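Local structure of formimidoylglutamase (Bacillus subtilis, 3M1R) at residues Val45-Ser50 with His105-Thr110; Ala113-His118 with Ile137-Gln142; Thr147-Phe152 with Glu179-Gln184. The protein catalyses the manganese-dependent hydrolysis of N-formimidoyl-L-glutamate to L-glutamate and formamide, a step of histidine degradation. All blocks are in the same frame, centred on the assembly; numbering follows the deposited sequence.

Interaction 1 of 3, residues Val45-Ser50 with His105-Thr110; sequences VPLSKS and HHIFQT
Two methyl groups, CG1 of Val45 and CD1 of Ile107, are pressed to 3.5 Å, closer than carbons of this kind usually come, and this tight pair dominates a small contact of about 109 Å². Ile107 lies on helix 100-117, and its CD1 is anti to CA (chi2 173°), which carries this methyl outward from the helix toward residues 45-50. Val45 meets it almost at a right angle: CG1 points at the terminal methyl and also lies 3.9 Å from CG1 of Ile107. Leu47 joins more loosely, CD2 standing 4.2 Å from the same CD1, so that a single isoleucine methyl is touched by two residues of 45-50. Between them an inverse gamma turn centred on Pro46 turns the chain, with a weak bond from Leu47 N to Val45 O (2.9 Å). Ile93 of strand 87-93 touches both Val45 and Ile107, while Ser135 and Thr136 of helix 133-141 also pack on Ile107. The contact thus sits next to a strand of the parallel sheet of this arginase-family fold, under helix 100-117. On the helix, His106 O takes two donors, Thr110 N and Thr110 OG1, from opposite faces of its plane. The ring of His106 stacks on Phe9 of the third subunit. Between the two segments the contact is wholly apolar and buried, so it is held by van der Waals packing and, probably, the burial of apolar surface; it supplies no directional bond, and the loop is oriented instead by backbone bonds of Val45 to Leu126 and Leu47 to Asp129.

Interaction 2 of 3, residues Ala113-His118 with Ile137-Gln142; sequences ALLSDH and IKAIAQ
Leu115, on the last turn of helix 100-117, faces helix 133-141, and its CB, 5.3 Å from Ala139 O, serves only to carry the branch across. CG comes next, 4.3 Å from CD1 of Ile140. The two leucine methyls then part: CD1 of Leu115 keeps 4.5 Å from CD1 of Ile140. CD2 of Leu115 does most of the touching, at 3.8 Å from Ile140 CD1 and 4.1 Å from both CB and O of Ala139. The torsions behind this are uncommon for leucine, because chi2 of -5° nearly eclipses CD1 with CA; at 2.2 Å resolution the exact placing of the two branches deserves some caution. Helices 100-117 and 133-141 are successive connections of the alternating beta-alpha layout of the arginase family, with strand 121-127 between them in the chain, and Leu115 also packs against Trp121 and Pro123 of that strand. Ile140 arrives differently. Its CB is directed away from residues 113-118, but the side chain is bent at its second torsion (chi2 -58°), and CD1 swings back toward Leu115, the two side chains running at a slant to each other. Ala139 needs no such detour: its CB faces residues 113-118 and also touches Phe108 and Met111 of helix 100-117. The carbonyl oxygen of Ala139, grazed by the leucine methyl, accepts a hydrogen bond from OG1 of Thr143, a residue that the Leu115 side chain also touches. Where helix 100-117 ends, Tyr7 of the third subunit packs on Ala113, Leu114 and His118.

Interaction 3 of 3, residues Thr147-Phe152 with Glu179-Gln184; sequences TAVIQF and EIIEGQ
Gln151 NE2, two residues along the strand from the Val149 side chain that meets Ile181, is gripped by two acceptors, OD2 of Asp153 and the backbone oxygen of His156, while OE1 of the same amide is bonded to Gln188 NE2. Asp153 is a ligand of both calcium ions seen here, and Gln151 is therefore a second-shell residue that probably helps position it. The contact itself is apolar. CD1 of Ile181 rests 3.7 Å from CG2 of Val149, the side chains crossing at about a right angle. CG1 of Ile181 takes the crowded position between its own backbone N and carbonyl carbon (chi1 64°), and from there an extended chain delivers CD1 to the valine. Its other branch, CG2, lies 3.9 Å from the carbonyl oxygen of Thr147, a van der Waals touch. The loop starts with a Schellman motif that closes helix 171-178 at Glu179, and it leads into strand 186-191, to which Val149 is bonded through its backbone. Strand, helix and neighbouring parallel strand make a beta-alpha-beta crossover, and Ile181, in the connection back to strand 186-191, packs on the first strand. Phe172 on Val149 and Leu176 on Ile181 extend the same apolar packing. Apolar packing thus joins the loop to the first half of the strand, while the amide bonds of Gln151 near its end probably help hold the metal ligand Asp153.

How the interactions relate
The three contacts follow one another along the chain. Interactions 1 and 2, centres 14 Å apart, share helix 100-117; between them Phe108 forms a cation-pi contact with Lys138, and its CZ lies 3.3 Å from OE1 of Gln142. Interaction 2 passes to interaction 3, 16 Å away, where Ile140 CG2 packs 3.5 Å from OG1 of Thr147, itself hydrogen-bonded to Gly145 O, and Ile180 lies against helix 133-141. Interactions 1 and 3 do not touch. They are nevertheless the two nearer the metal centre: the side chains of Leu47 and Val149 are about 13 and 11 Å from a bound calcium; the two calcium ions lie where manganese is probably bound. Interaction 2 is remote from them.

Interaction 1 of 3, residues Val45-Ser50 with His105-Thr110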
loop_
_atom_site.group_PDB
_atom_site.type_symbol
_atom_site.label_atom_id
_atom_site.label_comp_id
_atom_site.label_asym_id
_atom_site.label_seq_id
_atom_site.Cartn_x
_atom_site.Cartn_y
_atom_site.Cartn_z
ATOM N N VAL D 45 -16.722 -11.433 18.616
ATOM C CA VAL D 45 -17.930 -11.594 17.793
ATOM C C VAL D 45 -17.604 -11.124 16.372
ATOM O O VAL D 45 -17.891 -9.984 16.013
ATOM C CB VAL D 45 -19.102 -10.754 18.326
ATOM C CG1 VAL D 45 -20.384 -10.991 17.489
ATOM C CG2 VAL D 45 -19.352 -11.039 19.800
ATOM N N PRO D 46 -16.976 -11.996 15.574
ATOM C CA PRO D 46 -16.451 -11.647 14.253
ATOM C C PRO D 46 -17.523 -11.615 13.157
ATOM O O PRO D 46 -17.380 -12.328 12.166
ATOM C CB PRO D 46 -15.460 -12.783 13.958
ATOM C CG PRO D 46 -15.679 -13.829 15.039
ATOM C CD PRO D 46 -16.840 -13.430 15.859
ATOM N N LEU D 47 -18.569 -10.815 13.334
ATOM C CA LEU D 47 -19.615 -10.667 12.323
ATOM C C LEU D 47 -19.431 -9.359 11.566
ATOM O O LEU D 47 -19.337 -8.289 12.171
ATOM C CB LEU D 47 -21.002 -10.703 12.973
ATOM C CG LEU D 47 -22.254 -10.531 12.103
ATOM C CD1 LEU D 47 -22.543 -11.777 11.296
ATOM C CD2 LEU D 47 -23.449 -10.215 12.957
ATOM N N SER D 48 -19.384 -9.436 10.242
ATOM C CA SER D 48 -19.279 -8.225 9.450
ATOM C C SER D 48 -20.045 -8.303 8.137
ATOM O O SER D 48 -20.022 -7.355 7.352
ATOM C CB SER D 48 -17.805 -7.869 9.190
ATOM O OG SER D 48 -17.122 -8.928 8.539
ATOM N N LYS D 49 -20.722 -9.416 7.889
ATOM C CA LYS D 49 -21.449 -9.561 6.627
ATOM C C LYS D 49 -22.795 -8.840 6.645
ATOM O O LYS D 49 -23.431 -8.672 5.604
ATOM C CB LYS D 49 -21.594 -11.034 6.226
ATOM C CG LYS D 49 -20.428 -11.522 5.376
ATOM C CD LYS D 49 -20.402 -13.035 5.238
ATOM C CE LYS D 49 -19.120 -13.488 4.560
ATOM N NZ LYS D 49 -18.932 -14.967 4.596
ATOM N N SER D 50 -23.209 -8.399 7.829
ATOM C CA SER D 50 -24.444 -7.627 7.986
ATOM C C SER D 50 -24.240 -6.173 7.575
ATOM O O SER D 50 -25.202 -5.441 7.319
ATOM C CB SER D 50 -24.937 -7.697 9.432
ATOM O OG SER D 50 -23.839 -7.659 10.322
ATOM N N HIS D 105 -28.650 -15.147 16.318
ATOM C CA HIS D 105 -29.120 -16.087 17.335
ATOM C C HIS D 105 -27.955 -16.738 18.085
ATOM O O HIS D 105 -28.010 -16.903 19.308
ATOM C CB HIS D 105 -30.035 -17.145 16.733
ATOM C CG HIS D 105 -31.381 -16.618 16.344
ATOM N ND1 HIS D 105 -31.802 -16.537 15.034
ATOM C CD2 HIS D 105 -32.395 -16.125 17.096
ATOM C CE1 HIS D 105 -33.021 -16.029 14.995
ATOM N NE2 HIS D 105 -33.403 -15.769 16.232
ATOM N N HIS D 106 -26.900 -17.101 17.360
ATOM C CA HIS D 106 -25.697 -17.595 18.014
ATOM C C HIS D 106 -25.285 -16.615 19.108
ATOM O O HIS D 106 -25.037 -17.003 20.254
ATOM C CB HIS D 106 -24.559 -17.734 17.018
ATOM C CG HIS D 106 -24.752 -18.830 16.028
ATOM N ND1 HIS D 106 -25.827 -19.697 16.072
ATOM C CD2 HIS D 106 -24.007 -19.215 14.968
ATOM C CE1 HIS D 106 -25.738 -20.554 15.082
ATOM N NE2 HIS D 106 -24.640 -20.293 14.390
ATOM N N ILE D 107 -25.233 -15.337 18.742
ATOM C CA ILE D 107 -24.783 -14.299 19.659
ATOM C C ILE D 107 -25.689 -14.187 20.869
ATOM O O ILE D 107 -25.216 -14.194 22.004
ATOM C CB ILE D 107 -24.690 -12.932 18.962
ATOM C CG1 ILE D 107 -23.745 -13.028 17.748
ATOM C CG2 ILE D 107 -24.247 -11.870 19.956
ATOM C CD1 ILE D 107 -23.697 -11.781 16.866
ATOM N N PHE D 108 -26.996 -14.094 20.637
ATOM C CA PHE D 108 -27.909 -13.946 21.748
ATOM C C PHE D 108 -27.875 -15.150 22.680
ATOM O O PHE D 108 -27.913 -14.994 23.891
ATOM C CB PHE D 108 -29.343 -13.695 21.296
ATOM C CG PHE D 108 -30.321 -13.700 22.435
ATOM C CD1 PHE D 108 -31.281 -14.691 22.546
ATOM C CD2 PHE D 108 -30.235 -12.744 23.431
ATOM C CE1 PHE D 108 -32.170 -14.707 23.611
ATOM C CE2 PHE D 108 -31.115 -12.752 24.503
ATOM C CZ PHE D 108 -32.085 -13.737 24.598
ATOM N N GLN D 109 -27.804 -16.350 22.116
ATOM C CA GLN D 109 -27.903 -17.570 22.924
ATOM C C GLN D 109 -26.673 -17.792 23.768
ATOM O O GLN D 109 -26.774 -18.217 24.921
ATOM C CB GLN D 109 -28.065 -18.795 22.036
ATOM C CG GLN D 109 -29.474 -19.131 21.650
ATOM C CD GLN D 109 -29.514 -20.392 20.819
ATOM O OE1 GLN D 109 -29.820 -20.354 19.626
ATOM N NE2 GLN D 109 -29.176 -21.519 21.440
ATOM N N THR D 110 -25.510 -17.535 23.171
ATOM C CA THR D 110 -24.249 -17.774 23.837
ATOM C C THR D 110 -24.129 -16.782 24.968
ATOM O O THR D 110 -23.835 -17.144 26.111
ATOM C CB THR D 110 -23.075 -17.610 22.869
ATOM O OG1 THR D 110 -23.176 -18.598 21.837
ATOM C CG2 THR D 110 -21.751 -17.772 23.593
#

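Interaction 2 of 3, residues Ala113-His118 with Ile137-Gln142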
loop_
_atom_site.group_PDB
_atom_site.type_symbol
_atom_site.label_atom_id
_atom_site.label_comp_id
_atom_site.label_asym_id
_atom_site.label_seq_id
_atom_site.Cartn_x
_atom_site.Cartn_y
_atom_site.Cartn_z
ATOM N N ALA D 113 -26.667 -17.681 27.774
ATOM C CA ALA D 113 -26.196 -18.813 28.561
ATOM C C ALA D 113 -25.019 -18.397 29.445
ATOM O O ALA D 113 -24.997 -18.691 30.640
ATOM C CB ALA D 113 -25.805 -19.974 27.652
ATOM N N LEU D 114 -24.056 -17.697 28.848
ATOM C CA LEU D 114 -22.843 -17.262 29.540
ATOM C C LEU D 114 -23.125 -16.356 30.742
ATOM O O LEU D 114 -22.606 -16.592 31.827
ATOM C CB LEU D 114 -21.913 -16.544 28.562
ATOM C CG LEU D 114 -20.571 -17.168 28.177
ATOM C CD1 LEU D 114 -20.502 -18.642 28.498
ATOM C CD2 LEU D 114 -20.255 -16.910 26.696
ATOM N N LEU D 115 -23.932 -15.317 30.539
ATOM C CA LEU D 115 -24.291 -14.394 31.613
ATOM C C LEU D 115 -24.989 -15.132 32.756
ATOM O O LEU D 115 -24.734 -14.868 33.932
ATOM C CB LEU D 115 -25.224 -13.295 31.104
ATOM C CG LEU D 115 -24.721 -11.922 30.631
ATOM C CD1 LEU D 115 -23.228 -11.742 30.834
ATOM C CD2 LEU D 115 -25.123 -11.651 29.185
ATOM N N SER D 116 -25.877 -16.051 32.398
ATOM C CA SER D 116 -26.663 -16.766 33.383
ATOM C C SER D 116 -25.772 -17.724 34.158
ATOM O O SER D 116 -25.777 -17.727 35.381
ATOM C CB SER D 116 -27.810 -17.523 32.712
ATOM O OG SER D 116 -28.621 -16.642 31.954
ATOM N N ASP D 117 -24.996 -18.524 33.440
ATOM C CA ASP D 117 -24.120 -19.487 34.091
ATOM C C ASP D 117 -23.067 -18.830 34.979
ATOM O O ASP D 117 -22.697 -19.388 36.006
ATOM C CB ASP D 117 -23.459 -20.400 33.061
ATOM C CG ASP D 117 -24.431 -21.401 32.472
ATOM O OD1 ASP D 117 -25.565 -21.501 32.988
ATOM O OD2 ASP D 117 -24.060 -22.084 31.492
ATOM N N HIS D 118 -22.594 -17.651 34.586
ATOM C CA HIS D 118 -21.552 -16.943 35.331
ATOM C C HIS D 118 -21.964 -15.505 35.605
ATOM O O HIS D 118 -21.512 -14.586 34.914
ATOM C CB HIS D 118 -20.245 -16.920 34.548
ATOM C CG HIS D 118 -19.784 -18.266 34.097
ATOM N ND1 HIS D 118 -18.939 -19.053 34.851
ATOM C CD2 HIS D 118 -20.040 -18.962 32.966
ATOM C CE1 HIS D 118 -18.700 -20.180 34.205
ATOM N NE2 HIS D 118 -19.355 -20.149 33.056
ATOM N N ILE D 137 -26.871 -6.562 23.774
ATOM C CA ILE D 137 -27.733 -5.815 24.684
ATOM C C ILE D 137 -28.990 -6.574 25.099
ATOM O O ILE D 137 -29.346 -6.599 26.273
ATOM C CB ILE D 137 -28.097 -4.452 24.091
ATOM C CG1 ILE D 137 -26.838 -3.594 23.994
ATOM C CG2 ILE D 137 -29.126 -3.766 24.939
ATOM C CD1 ILE D 137 -27.035 -2.284 23.282
ATOM N N LYS D 138 -29.661 -7.206 24.148
ATOM C CA LYS D 138 -30.828 -8.012 24.483
ATOM C C LYS D 138 -30.492 -9.082 25.531
ATOM O O LYS D 138 -31.303 -9.379 26.398
ATOM C CB LYS D 138 -31.379 -8.662 23.221
ATOM C CG LYS D 138 -32.592 -9.570 23.397
ATOM C CD LYS D 138 -33.154 -9.912 22.007
ATOM C CE LYS D 138 -33.752 -11.310 21.935
ATOM N NZ LYS D 138 -33.750 -11.812 20.522
ATOM N N ALA D 139 -29.301 -9.668 25.434
ATOM C CA ALA D 139 -28.875 -10.688 26.384
ATOM C C ALA D 139 -28.646 -10.049 27.735
ATOM O O ALA D 139 -29.076 -10.571 28.755
ATOM C CB ALA D 139 -27.613 -11.372 25.907
ATOM N N ILE D 140 -27.966 -8.908 27.743
ATOM C CA ILE D 140 -27.787 -8.165 28.978
ATOM C C ILE D 140 -29.149 -7.868 29.574
ATOM O O ILE D 140 -29.436 -8.238 30.707
ATOM C CB ILE D 140 -27.065 -6.831 28.745
ATOM C CG1 ILE D 140 -25.626 -7.062 28.283
ATOM C CG2 ILE D 140 -27.104 -5.983 30.001
ATOM C CD1 ILE D 140 -24.802 -7.864 29.232
ATOM N N ALA D 141 -29.997 -7.207 28.794
ATOM C CA ALA D 141 -31.311 -6.779 29.271
ATOM C C ALA D 141 -32.150 -7.923 29.817
ATOM O O ALA D 141 -32.849 -7.772 30.822
ATOM C CB ALA D 141 -32.071 -6.059 28.181
ATOM N N GLN D 142 -32.098 -9.070 29.159
ATOM C CA GLN D 142 -32.973 -10.160 29.572
ATOM C C GLN D 142 -32.312 -11.146 30.524
ATOM O O GLN D 142 -32.872 -12.197 30.820
ATOM C CB GLN D 142 -33.527 -10.888 28.359
ATOM C CG GLN D 142 -34.381 -10.024 27.463
ATOM C CD GLN D 142 -34.831 -10.787 26.249
ATOM O OE1 GLN D 142 -34.377 -11.910 26.012
ATOM N NE2 GLN D 142 -35.728 -10.195 25.468
#

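Interaction 3 of 3, residues Thr147-Phe152 with Glu179-Gln184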
loop_
_atom_site.group_PDB
_atom_site.type_symbol
_atom_site.label_atom_id
_atom_site.label_comp_id
_atom_site.label_asym_id
_atom_site.label_seq_id
_atom_site.Cartn_x
_atom_site.Cartn_y
_atom_site.Cartn_z
ATOM N N THR D 147 -31.716 -1.991 31.718
ATOM C CA THR D 147 -30.365 -1.585 31.358
ATOM C C THR D 147 -30.338 -0.230 30.653
ATOM O O THR D 147 -31.170 0.059 29.792
ATOM C CB THR D 147 -29.710 -2.668 30.470
ATOM O OG1 THR D 147 -29.751 -3.924 31.159
ATOM C CG2 THR D 147 -28.256 -2.324 30.131
ATOM N N ALA D 148 -29.389 0.610 31.044
ATOM C CA ALA D 148 -29.131 1.842 30.318
ATOM C C ALA D 148 -28.021 1.567 29.315
ATOM O O ALA D 148 -27.117 0.785 29.605
ATOM C CB ALA D 148 -28.707 2.919 31.258
ATOM N N VAL D 149 -28.080 2.216 28.155
ATOM C CA VAL D 149 -27.030 2.063 27.145
ATOM C C VAL D 149 -26.372 3.406 26.892
ATOM O O VAL D 149 -27.049 4.395 26.581
ATOM C CB VAL D 149 -27.563 1.500 25.801
ATOM C CG1 VAL D 149 -26.411 1.320 24.776
ATOM C CG2 VAL D 149 -28.305 0.184 26.008
ATOM N N ILE D 150 -25.054 3.445 27.066
ATOM C CA ILE D 150 -24.274 4.582 26.621
ATOM C C ILE D 150 -23.641 4.216 25.280
ATOM O O ILE D 150 -22.740 3.373 25.213
ATOM C CB ILE D 150 -23.219 4.979 27.650
ATOM C CG1 ILE D 150 -23.916 5.476 28.924
ATOM C CG2 ILE D 150 -22.295 6.059 27.093
ATOM C CD1 ILE D 150 -23.002 5.604 30.096
ATOM N N GLN D 151 -24.152 4.846 24.224
ATOM C CA GLN D 151 -23.757 4.564 22.843
ATOM C C GLN D 151 -22.846 5.685 22.333
ATOM O O GLN D 151 -23.304 6.812 22.130
ATOM C CB GLN D 151 -25.020 4.441 21.973
ATOM C CG GLN D 151 -24.803 4.345 20.454
ATOM C CD GLN D 151 -26.114 4.463 19.657
ATOM O OE1 GLN D 151 -27.200 4.612 20.227
ATOM N NE2 GLN D 151 -26.007 4.410 18.337
ATOM N N PHE D 152 -21.554 5.393 22.172
ATOM C CA PHE D 152 -20.646 6.334 21.524
ATOM C C PHE D 152 -20.778 6.139 20.013
ATOM O O PHE D 152 -20.512 5.050 19.491
ATOM C CB PHE D 152 -19.201 6.109 21.967
ATOM C CG PHE D 152 -18.917 6.573 23.372
ATOM C CD1 PHE D 152 -18.537 7.879 23.620
ATOM C CD2 PHE D 152 -19.028 5.702 24.434
ATOM C CE1 PHE D 152 -18.276 8.298 24.901
ATOM C CE2 PHE D 152 -18.780 6.122 25.729
ATOM C CZ PHE D 152 -18.396 7.413 25.961
ATOM N N GLU D 179 -38.870 -3.047 22.561
ATOM C CA GLU D 179 -38.924 -2.655 23.968
ATOM C C GLU D 179 -37.912 -3.383 24.842
ATOM O O GLU D 179 -38.150 -3.604 26.027
ATOM C CB GLU D 179 -40.328 -2.847 24.521
ATOM C CG GLU D 179 -41.398 -2.230 23.659
ATOM C CD GLU D 179 -42.744 -2.265 24.327
ATOM O OE1 GLU D 179 -43.620 -3.019 23.853
ATOM O OE2 GLU D 179 -42.916 -1.545 25.333
ATOM N N ILE D 180 -36.776 -3.742 24.256
ATOM C CA ILE D 180 -35.723 -4.410 25.005
ATOM C C ILE D 180 -35.083 -3.407 25.958
ATOM O O ILE D 180 -34.799 -3.723 27.110
ATOM C CB ILE D 180 -34.691 -5.048 24.061
ATOM C CG1 ILE D 180 -35.378 -6.117 23.202
ATOM C CG2 ILE D 180 -33.532 -5.650 24.851
ATOM C CD1 ILE D 180 -34.565 -6.584 21.999
ATOM N N ILE D 181 -34.870 -2.190 25.472
ATOM C CA ILE D 181 -34.488 -1.083 26.333
ATOM C C ILE D 181 -35.428 0.059 26.038
ATOM O O ILE D 181 -36.154 0.028 25.048
ATOM C CB ILE D 181 -33.052 -0.599 26.079
ATOM C CG1 ILE D 181 -32.924 -0.044 24.660
ATOM C CG2 ILE D 181 -32.035 -1.708 26.393
ATOM C CD1 ILE D 181 -31.546 0.544 24.352
ATOM N N GLU D 182 -35.424 1.067 26.897
ATOM C CA GLU D 182 -36.294 2.218 26.694
ATOM C C GLU D 182 -35.501 3.367 26.096
ATOM O O GLU D 182 -34.319 3.528 26.385
ATOM C CB GLU D 182 -36.957 2.645 28.011
ATOM C CG GLU D 182 -38.228 1.880 28.354
ATOM C CD GLU D 182 -38.795 2.273 29.708
ATOM O OE1 GLU D 182 -38.386 3.327 30.240
ATOM O OE2 GLU D 182 -39.645 1.528 30.243
ATOM N N GLY D 183 -36.158 4.161 25.260
ATOM C CA GLY D 183 -35.517 5.286 24.603
ATOM C C GLY D 183 -34.834 6.269 25.538
ATOM O O GLY D 183 -33.724 6.739 25.259
ATOM N N GLN D 184 -35.480 6.578 26.658
ATOM C CA GLN D 184 -34.913 7.561 27.577
ATOM C C GLN D 184 -33.770 7.001 28.420
ATOM O O GLN D 184 -33.146 7.736 29.180
ATOM C CB GLN D 184 -35.985 8.173 28.468
ATOM C CG GLN D 184 -36.455 7.265 29.583
ATOM C CD GLN D 184 -37.703 6.504 29.219
ATOM O OE1 GLN D 184 -37.963 6.240 28.041
ATOM N NE2 GLN D 184 -38.496 6.151 30.228
#